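Local atomic coordinates of methylthioribose-1-phosphate isomerase (Saccharomyces cerevisiae, PDB entry 1W2W), a protein that catalyses the conversion of 5-methylthioribose 1-phosphate into 5-methylthioribulose 1-phosphate in the methionine salvage pathway. Residues I35-D40 with N96-F101; S63-V68 with G134-Y139. All blocks are in the same frame, centred on the assembly; numbering follows the deposited sequence.

Contact 1 of 2, residues I35-D40 with N96-F101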
ATOM      1  N   ILE A  35     -28.300   6.148 -15.106  1.00 14.61           N
ATOM      2  CA  ILE A  35     -28.346   4.843 -15.752  1.00 15.47           C
ATOM      3  C   ILE A  35     -29.625   4.729 -16.580  1.00 15.43           C
ATOM      4  O   ILE A  35     -30.717   4.761 -16.030  1.00 15.28           O
ATOM      5  CB  ILE A  35     -28.322   3.727 -14.689  1.00 15.08           C
ATOM      6  CG1 ILE A  35     -27.113   3.888 -13.755  1.00 14.38           C
ATOM      7  CG2 ILE A  35     -28.396   2.350 -15.348  1.00 15.02           C
ATOM      8  CD1 ILE A  35     -25.743   3.646 -14.405  1.00 13.58           C
ATOM      9  N   HIS A  36     -29.482   4.609 -17.898  1.00 16.09           N
ATOM     10  CA  HIS A  36     -30.640   4.501 -18.787  1.00 16.53           C
ATOM     11  C   HIS A  36     -30.699   3.161 -19.509  1.00 16.13           C
ATOM     12  O   HIS A  36     -31.785   2.636 -19.783  1.00 16.35           O
ATOM     13  CB  HIS A  36     -30.649   5.664 -19.791  1.00 16.94           C
ATOM     14  CG  HIS A  36     -30.785   7.009 -19.144  1.00 18.96           C
ATOM     15  ND1 HIS A  36     -31.918   7.393 -18.461  1.00 20.21           N
ATOM     16  CD2 HIS A  36     -29.928   8.055 -19.070  1.00 20.02           C
ATOM     17  CE1 HIS A  36     -31.754   8.619 -17.993  1.00 22.34           C
ATOM     18  NE2 HIS A  36     -30.555   9.042 -18.346  1.00 20.40           N
ATOM     19  N   THR A  37     -29.536   2.610 -19.832  1.00 16.07           N
ATOM     20  CA  THR A  37     -29.476   1.392 -20.631  1.00 16.08           C
ATOM     21  C   THR A  37     -28.447   0.421 -20.100  1.00 16.04           C
ATOM     22  O   THR A  37     -27.684   0.741 -19.174  1.00 16.49           O
ATOM     23  CB  THR A  37     -29.091   1.717 -22.077  1.00 16.81           C
ATOM     24  OG1 THR A  37     -27.702   2.093 -22.116  1.00 18.04           O
ATOM     25  CG2 THR A  37     -29.850   2.949 -22.565  1.00 15.32           C
ATOM     26  N   ILE A  38     -28.419  -0.759 -20.710  1.00 14.59           N
ATOM     27  CA  ILE A  38     -27.443  -1.768 -20.322  1.00 15.52           C
ATOM     28  C   ILE A  38     -26.033  -1.293 -20.650  1.00 15.05           C
ATOM     29  O   ILE A  38     -25.065  -1.677 -19.983  1.00 15.48           O
ATOM     30  CB  ILE A  38     -27.792  -3.126 -20.954  1.00 14.23           C
ATOM     31  CG1 ILE A  38     -29.067  -3.660 -20.280  1.00 14.88           C
ATOM     32  CG2 ILE A  38     -26.663  -4.136 -20.738  1.00 15.15           C
ATOM     33  CD1 ILE A  38     -29.690  -4.873 -20.969  1.00 15.50           C
ATOM     34  N   ASP A  39     -25.899  -0.430 -21.655  1.00 16.15           N
ATOM     35  CA  ASP A  39     -24.569   0.108 -21.942  1.00 15.07           C
ATOM     36  C   ASP A  39     -24.064   0.938 -20.774  1.00 16.00           C
ATOM     37  O   ASP A  39     -22.864   0.947 -20.512  1.00 14.87           O
ATOM     38  CB  ASP A  39     -24.535   0.963 -23.213  1.00 17.41           C
ATOM     39  CG  ASP A  39     -24.881   0.175 -24.445  1.00 19.30           C
ATOM     40  OD1 ASP A  39     -24.105  -0.737 -24.801  1.00 22.99           O
ATOM     41  OD2 ASP A  39     -25.913   0.393 -25.104  1.00 23.07           O
ATOM     42  N   ASP A  40     -24.970   1.640 -20.092  1.00 14.17           N
ATOM     43  CA  ASP A  40     -24.586   2.476 -18.955  1.00 15.19           C
ATOM     44  C   ASP A  40     -24.170   1.590 -17.783  1.00 14.63           C
ATOM     45  O   ASP A  40     -23.171   1.857 -17.121  1.00 13.84           O
ATOM     46  CB  ASP A  40     -25.744   3.368 -18.519  1.00 14.91           C
ATOM     47  CG  ASP A  40     -26.126   4.389 -19.578  1.00 18.48           C
ATOM     48  OD1 ASP A  40     -25.253   4.771 -20.398  1.00 17.92           O
ATOM     49  OD2 ASP A  40     -27.281   4.859 -19.655  1.00 18.34           O
ATOM     50  N   ASN A  96     -31.074 -11.120 -24.490  1.00 19.39           N
ATOM     51  CA  ASN A  96     -30.146 -12.117 -23.964  1.00 19.59           C
ATOM     52  C   ASN A  96     -28.703 -11.824 -24.330  1.00 19.81           C
ATOM     53  O   ASN A  96     -27.799 -12.003 -23.516  1.00 20.09           O
ATOM     54  CB  ASN A  96     -30.547 -13.539 -24.362  1.00 20.30           C
ATOM     55  CG  ASN A  96     -31.634 -14.094 -23.468  1.00 21.66           C
ATOM     56  OD1 ASN A  96     -31.566 -13.969 -22.240  1.00 23.92           O
ATOM     57  ND2 ASN A  96     -32.649 -14.699 -24.072  1.00 20.93           N
ATOM     58  N   LYS A  97     -28.490 -11.354 -25.552  1.00 19.52           N
ATOM     59  CA  LYS A  97     -27.154 -10.971 -25.998  1.00 20.25           C
ATOM     60  C   LYS A  97     -26.633  -9.811 -25.146  1.00 19.57           C
ATOM     61  O   LYS A  97     -25.466  -9.787 -24.752  1.00 19.51           O
ATOM     62  CB  LYS A  97     -27.197 -10.591 -27.479  1.00 21.33           C
ATOM     63  CG  LYS A  97     -25.863 -10.191 -28.099  1.00 23.52           C
ATOM     64  CD  LYS A  97     -26.006 -10.120 -29.627  1.00 29.91           C
ATOM     65  CE  LYS A  97     -26.234  -8.698 -30.117  1.00 31.98           C
ATOM     66  NZ  LYS A  97     -24.968  -8.154 -30.703  1.00 35.70           N
ATOM     67  N   ARG A  98     -27.505  -8.855 -24.854  1.00 18.66           N
ATOM     68  CA  ARG A  98     -27.102  -7.701 -24.061  1.00 17.93           C
ATOM     69  C   ARG A  98     -26.875  -8.063 -22.587  1.00 17.69           C
ATOM     70  O   ARG A  98     -26.011  -7.471 -21.927  1.00 15.96           O
ATOM     71  CB  ARG A  98     -28.087  -6.544 -24.250  1.00 18.72           C
ATOM     72  CG  ARG A  98     -27.884  -5.882 -25.609  1.00 19.77           C
ATOM     73  CD  ARG A  98     -28.925  -4.858 -25.966  1.00 21.25           C
ATOM     74  NE  ARG A  98     -28.782  -3.628 -25.185  1.00 19.37           N
ATOM     75  CZ  ARG A  98     -27.783  -2.772 -25.310  1.00 18.67           C
ATOM     76  NH1 ARG A  98     -26.808  -2.993 -26.186  1.00 21.52           N
ATOM     77  NH2 ARG A  98     -27.762  -1.680 -24.562  1.00 19.25           N
ATOM     78  N   LEU A  99     -27.621  -9.045 -22.086  1.00 16.78           N
ATOM     79  CA  LEU A  99     -27.323  -9.625 -20.770  1.00 16.24           C
ATOM     80  C   LEU A  99     -25.963 -10.311 -20.705  1.00 17.19           C
ATOM     81  O   LEU A  99     -25.236 -10.173 -19.717  1.00 15.69           O
ATOM     82  CB  LEU A  99     -28.446 -10.557 -20.299  1.00 15.86           C
ATOM     83  CG  LEU A  99     -29.828  -9.935 -20.100  1.00 14.62           C
ATOM     84  CD1 LEU A  99     -30.863 -11.038 -19.871  1.00 14.91           C
ATOM     85  CD2 LEU A  99     -29.809  -8.954 -18.919  1.00 16.19           C
ATOM     86  N   ASP A 100     -25.605 -11.046 -21.751  1.00 16.55           N
ATOM     87  CA  ASP A 100     -24.256 -11.595 -21.862  1.00 17.09           C
ATOM     88  C   ASP A 100     -23.164 -10.524 -21.933  1.00 15.66           C
ATOM     89  O   ASP A 100     -22.095 -10.681 -21.344  1.00 14.78           O
ATOM     90  CB  ASP A 100     -24.148 -12.578 -23.043  1.00 17.01           C
ATOM     91  CG  ASP A 100     -25.078 -13.781 -22.897  1.00 21.09           C
ATOM     92  OD1 ASP A 100     -25.588 -14.037 -21.783  1.00 22.42           O
ATOM     93  OD2 ASP A 100     -25.364 -14.533 -23.858  1.00 21.43           O
ATOM     94  N   PHE A 101     -23.431  -9.433 -22.651  1.00 14.34           N
ATOM     95  CA  PHE A 101     -22.509  -8.297 -22.703  1.00 15.41           C
ATOM     96  C   PHE A 101     -22.302  -7.747 -21.286  1.00 14.88           C
ATOM     97  O   PHE A 101     -21.161  -7.581 -20.824  1.00 14.35           O
ATOM     98  CB  PHE A 101     -23.082  -7.231 -23.645  1.00 15.16           C
ATOM     99  CG  PHE A 101     -22.314  -5.940 -23.671  1.00 17.20           C
ATOM    100  CD1 PHE A 101     -20.964  -5.921 -23.993  1.00 19.18           C
ATOM    101  CD2 PHE A 101     -22.952  -4.748 -23.372  1.00 17.91           C
ATOM    102  CE1 PHE A 101     -20.260  -4.728 -24.017  1.00 21.73           C
ATOM    103  CE2 PHE A 101     -22.253  -3.548 -23.398  1.00 20.93           C
ATOM    104  CZ  PHE A 101     -20.907  -3.541 -23.723  1.00 20.36           C
TER
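I38 and R98 form the packed, buried half of this contact, where the start of helix 38-46 meets helix 88-103. The two side chains cross obliquely: I38 CD1 lies 4.0 Å from R98 CB, and I38 CG2 rests 3.6 Å from the carbonyl oxygen R98 O. Farther along, the guanidinium nitrogen R98 NH2 comes within 3.9 Å of I38 CB. The bend at chi3 (72°) places R98 NE, which forms a salt bridge with E67 of helix 53-73.

The partly exposed half is more open and polar, held by one short bond. R98 NH2 donates to D39 OD2 over 2.8 Å with an N-H...O angle of 165°, a salt bridge that is nearly straight at the donor. D39 OD2 lies close to the guanidinium plane, yet the nitrogen approaches it from above the carboxylate plane, 66° out of it. The other oxygen, D39 OD1, is only loosely placed, 3.6 Å from F101 CE2, and that ring also stacks with Y42.

From within the first turn, D40 OD2 accepts from H36 N and T37 N, which precede the helix, the latter at 3.2 Å. In return, T37 OG1 accepts a weak bond from D40 N at 3.4 Å. The pair T37 N to D40 OD2 and D40 N to T37 OG1 makes a capping box, with T37 as the N-cap of helix 38-46.

Contact 2 of 2, residues S63-V68 with G134-Y139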
ATOM      1  N   SER A  63     -30.012  -1.622 -14.603  1.00 12.67           N
ATOM      2  CA  SER A  63     -29.789  -1.120 -15.959  1.00 13.49           C
ATOM      3  C   SER A  63     -30.601  -1.899 -16.999  1.00 13.87           C
ATOM      4  O   SER A  63     -30.951  -1.353 -18.050  1.00 14.79           O
ATOM      5  CB  SER A  63     -28.297  -1.082 -16.324  1.00 13.22           C
ATOM      6  OG  SER A  63     -27.811  -2.366 -16.687  1.00 13.94           O
ATOM      7  N   VAL A  64     -30.897  -3.163 -16.709  1.00 13.82           N
ATOM      8  CA  VAL A  64     -31.789  -3.949 -17.567  1.00 13.56           C
ATOM      9  C   VAL A  64     -33.208  -3.379 -17.476  1.00 13.97           C
ATOM     10  O   VAL A  64     -33.910  -3.210 -18.489  1.00 13.76           O
ATOM     11  CB  VAL A  64     -31.789  -5.438 -17.159  1.00 12.58           C
ATOM     12  CG1 VAL A  64     -32.637  -6.257 -18.134  1.00 13.70           C
ATOM     13  CG2 VAL A  64     -30.377  -6.005 -17.131  1.00 12.41           C
ATOM     14  N   LEU A  65     -33.641  -3.068 -16.260  1.00 13.99           N
ATOM     15  CA  LEU A  65     -34.969  -2.495 -16.076  1.00 13.32           C
ATOM     16  C   LEU A  65     -35.095  -1.118 -16.732  1.00 13.66           C
ATOM     17  O   LEU A  65     -36.082  -0.850 -17.421  1.00 14.04           O
ATOM     18  CB  LEU A  65     -35.368  -2.441 -14.594  1.00 13.05           C
ATOM     19  CG  LEU A  65     -36.722  -1.774 -14.286  1.00 12.16           C
ATOM     20  CD1 LEU A  65     -37.881  -2.549 -14.930  1.00 13.83           C
ATOM     21  CD2 LEU A  65     -36.936  -1.666 -12.781  1.00 12.74           C
ATOM     22  N   THR A  66     -34.125  -0.232 -16.542  1.00 12.85           N
ATOM     23  CA  THR A  66     -34.218   1.064 -17.217  1.00 14.00           C
ATOM     24  C   THR A  66     -34.233   0.892 -18.736  1.00 14.66           C
ATOM     25  O   THR A  66     -34.921   1.642 -19.435  1.00 15.82           O
ATOM     26  CB  THR A  66     -33.099   2.051 -16.799  1.00 13.63           C
ATOM     27  OG1 THR A  66     -31.815   1.445 -16.969  1.00 13.96           O
ATOM     28  CG2 THR A  66     -33.160   2.373 -15.319  1.00 15.13           C
ATOM     29  N   GLU A  67     -33.483  -0.086 -19.242  1.00 13.71           N
ATOM     30  CA  GLU A  67     -33.457  -0.337 -20.682  1.00 15.37           C
ATOM     31  C   GLU A  67     -34.823  -0.778 -21.199  1.00 16.44           C
ATOM     32  O   GLU A  67     -35.311  -0.258 -22.212  1.00 16.57           O
ATOM     33  CB  GLU A  67     -32.382  -1.348 -21.088  1.00 15.19           C
ATOM     34  CG  GLU A  67     -32.430  -1.653 -22.580  1.00 14.88           C
ATOM     35  CD  GLU A  67     -31.089  -2.063 -23.140  1.00 16.19           C
ATOM     36  OE1 GLU A  67     -31.051  -2.992 -23.972  1.00 16.44           O
ATOM     37  OE2 GLU A  67     -30.068  -1.455 -22.752  1.00 16.67           O
ATOM     38  N   VAL A  68     -35.458  -1.731 -20.522  1.00 16.91           N
ATOM     39  CA  VAL A  68     -36.729  -2.225 -21.047  1.00 18.25           C
ATOM     40  C   VAL A  68     -37.817  -1.172 -20.922  1.00 18.07           C
ATOM     41  O   VAL A  68     -38.733  -1.102 -21.753  1.00 16.86           O
ATOM     42  CB  VAL A  68     -37.162  -3.568 -20.433  1.00 19.29           C
ATOM     43  CG1 VAL A  68     -36.113  -4.653 -20.696  1.00 20.64           C
ATOM     44  CG2 VAL A  68     -37.441  -3.412 -18.976  1.00 19.63           C
ATOM     45  N   GLY A 134     -42.801  -5.731 -15.505  1.00 18.84           N
ATOM     46  CA  GLY A 134     -43.411  -5.819 -14.191  1.00 19.26           C
ATOM     47  C   GLY A 134     -42.696  -6.781 -13.258  1.00 18.56           C
ATOM     48  O   GLY A 134     -42.493  -6.470 -12.086  1.00 18.83           O
ATOM     49  N   SER A 135     -42.313  -7.944 -13.778  1.00 17.49           N
ATOM     50  CA  SER A 135     -41.679  -8.968 -12.947  1.00 17.49           C
ATOM     51  C   SER A 135     -40.243  -8.577 -12.598  1.00 16.96           C
ATOM     52  O   SER A 135     -39.755  -8.879 -11.505  1.00 15.35           O
ATOM     53  CB  SER A 135     -41.690 -10.319 -13.668  1.00 18.66           C
ATOM     54  OG  SER A 135     -43.027 -10.747 -13.903  1.00 20.19           O
ATOM     55  N   LEU A 136     -39.568  -7.916 -13.533  1.00 15.14           N
ATOM     56  CA  LEU A 136     -38.219  -7.426 -13.292  1.00 14.74           C
ATOM     57  C   LEU A 136     -38.210  -6.313 -12.249  1.00 14.94           C
ATOM     58  O   LEU A 136     -37.308  -6.264 -11.402  1.00 15.50           O
ATOM     59  CB  LEU A 136     -37.563  -6.958 -14.597  1.00 14.63           C
ATOM     60  CG  LEU A 136     -36.123  -6.440 -14.498  1.00 12.59           C
ATOM     61  CD1 LEU A 136     -35.183  -7.489 -13.911  1.00 14.23           C
ATOM     62  CD2 LEU A 136     -35.610  -5.943 -15.851  1.00 12.73           C
ATOM     63  N   TYR A 137     -39.201  -5.420 -12.305  1.00 14.66           N
ATOM     64  CA  TYR A 137     -39.360  -4.409 -11.266  1.00 14.27           C
ATOM     65  C   TYR A 137     -39.471  -5.080  -9.897  1.00 14.78           C
ATOM     66  O   TYR A 137     -38.790  -4.691  -8.938  1.00 15.04           O
ATOM     67  CB  TYR A 137     -40.626  -3.573 -11.489  1.00 14.87           C
ATOM     68  CG  TYR A 137     -40.899  -2.595 -10.359  1.00 13.38           C
ATOM     69  CD1 TYR A 137     -40.203  -1.390 -10.271  1.00 14.67           C
ATOM     70  CD2 TYR A 137     -41.852  -2.875  -9.381  1.00 13.37           C
ATOM     71  CE1 TYR A 137     -40.453  -0.489  -9.230  1.00 14.17           C
ATOM     72  CE2 TYR A 137     -42.100  -1.986  -8.352  1.00 15.14           C
ATOM     73  CZ  TYR A 137     -41.401  -0.801  -8.282  1.00 14.67           C
ATOM     74  OH  TYR A 137     -41.660   0.083  -7.254  1.00 15.82           O
ATOM     75  N   ASN A 138     -40.345  -6.079  -9.806  1.00 15.28           N
ATOM     76  CA  ASN A 138     -40.477  -6.830  -8.554  1.00 16.25           C
ATOM     77  C   ASN A 138     -39.141  -7.448  -8.159  1.00 16.33           C
ATOM     78  O   ASN A 138     -38.759  -7.423  -6.981  1.00 16.54           O
ATOM     79  CB  ASN A 138     -41.564  -7.904  -8.658  1.00 18.17           C
ATOM     80  CG  ASN A 138     -42.954  -7.303  -8.690  1.00 19.89           C
ATOM     81  OD1 ASN A 138     -43.127  -6.120  -8.395  1.00 24.85           O
ATOM     82  ND2 ASN A 138     -43.946  -8.105  -9.051  1.00 23.16           N
ATOM     83  N   TYR A 139     -38.430  -7.997  -9.139  1.00 14.67           N
ATOM     84  CA  TYR A 139     -37.173  -8.675  -8.838  1.00 15.19           C
ATOM     85  C   TYR A 139     -36.148  -7.706  -8.256  1.00 14.05           C
ATOM     86  O   TYR A 139     -35.487  -8.002  -7.240  1.00 13.48           O
ATOM     87  CB  TYR A 139     -36.568  -9.377 -10.063  1.00 15.20           C
ATOM     88  CG  TYR A 139     -35.158  -9.833  -9.756  1.00 15.03           C
ATOM     89  CD1 TYR A 139     -34.936 -10.958  -8.978  1.00 16.63           C
ATOM     90  CD2 TYR A 139     -34.053  -9.125 -10.225  1.00 15.74           C
ATOM     91  CE1 TYR A 139     -33.653 -11.376  -8.678  1.00 14.96           C
ATOM     92  CE2 TYR A 139     -32.753  -9.539  -9.929  1.00 15.57           C
ATOM     93  CZ  TYR A 139     -32.568 -10.664  -9.150  1.00 13.24           C
ATOM     94  OH  TYR A 139     -31.315 -11.119  -8.831  1.00 13.90           O
TER
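The carboxylate oxygen E67 OE1, gripped by Y83 OH as well as by R98, lies two residues beyond L65, which packs against L136 and Y137. The polar and apolar sides of helix 53-73 are thus divided within a single turn. The motif is an antiparallel helix pair in the helical N-terminal part of this isomerase: the short axes of 63-68 and 134-139 approach to 9.9 Å, with 153° between their directions. No hydrogen bond crosses the interface, and the 203 Å² buried between the segments comes from apolar packing.

L136 is the main intruder. Its CG stands anti to the backbone N (chi1 -179°), and its CD2 reaches the backbone of the facing helix, 3.5 Å from L65 N. The same methyl lies 3.7 Å from L65 CB and 3.8 Å from V64 CG1, with V68 CG2 a looser neighbour at 4.4 Å. The L65 and L136 side chains run alongside one another in opposing senses, while V64 lies nearly perpendicular to L136. V64 also touches L99 and L102 of helix 88-103.

The end of L65 turns to the next residue of the partner helix: its CD2 sits 4.0 Å from Y137 CA, and its CD1 lies near Y137 N. An alanine here would keep the CB contact with L136 but would probably open a gap beside Y137, where the two leucine methyls now pack.

Y137 is held at its far end as well, since its hydroxyl is hydrogen-bonded to the backbone oxygen of R10. At the near end of the ring, L65 CD2 meets the edge close to the ring plane, 4.1 Å from Y137 CD1.

From the N terminus, the chain leaves the three-stranded sheet after strand 32-34, enters 35-40, runs through helix 53-73 with segment 63-68, reaches 96-101 in helix 88-103, and arrives at 134-139 early in the long helix 129-168. Contact 1 closes a loop of 55 residues and contact 2 one of 65. Their segments alternate, so the loops cross rather than nest. The contact centres are 12 Å apart, and E67 joins them: E67 OE1 is 2.7 Å from R98 NE, and E67 OE2 is 2.7 Å from I38 N, probably a hydrogen bond. Helix 53-73 thus touches helices 38-46, 88-103 and 129-168, tying the three together.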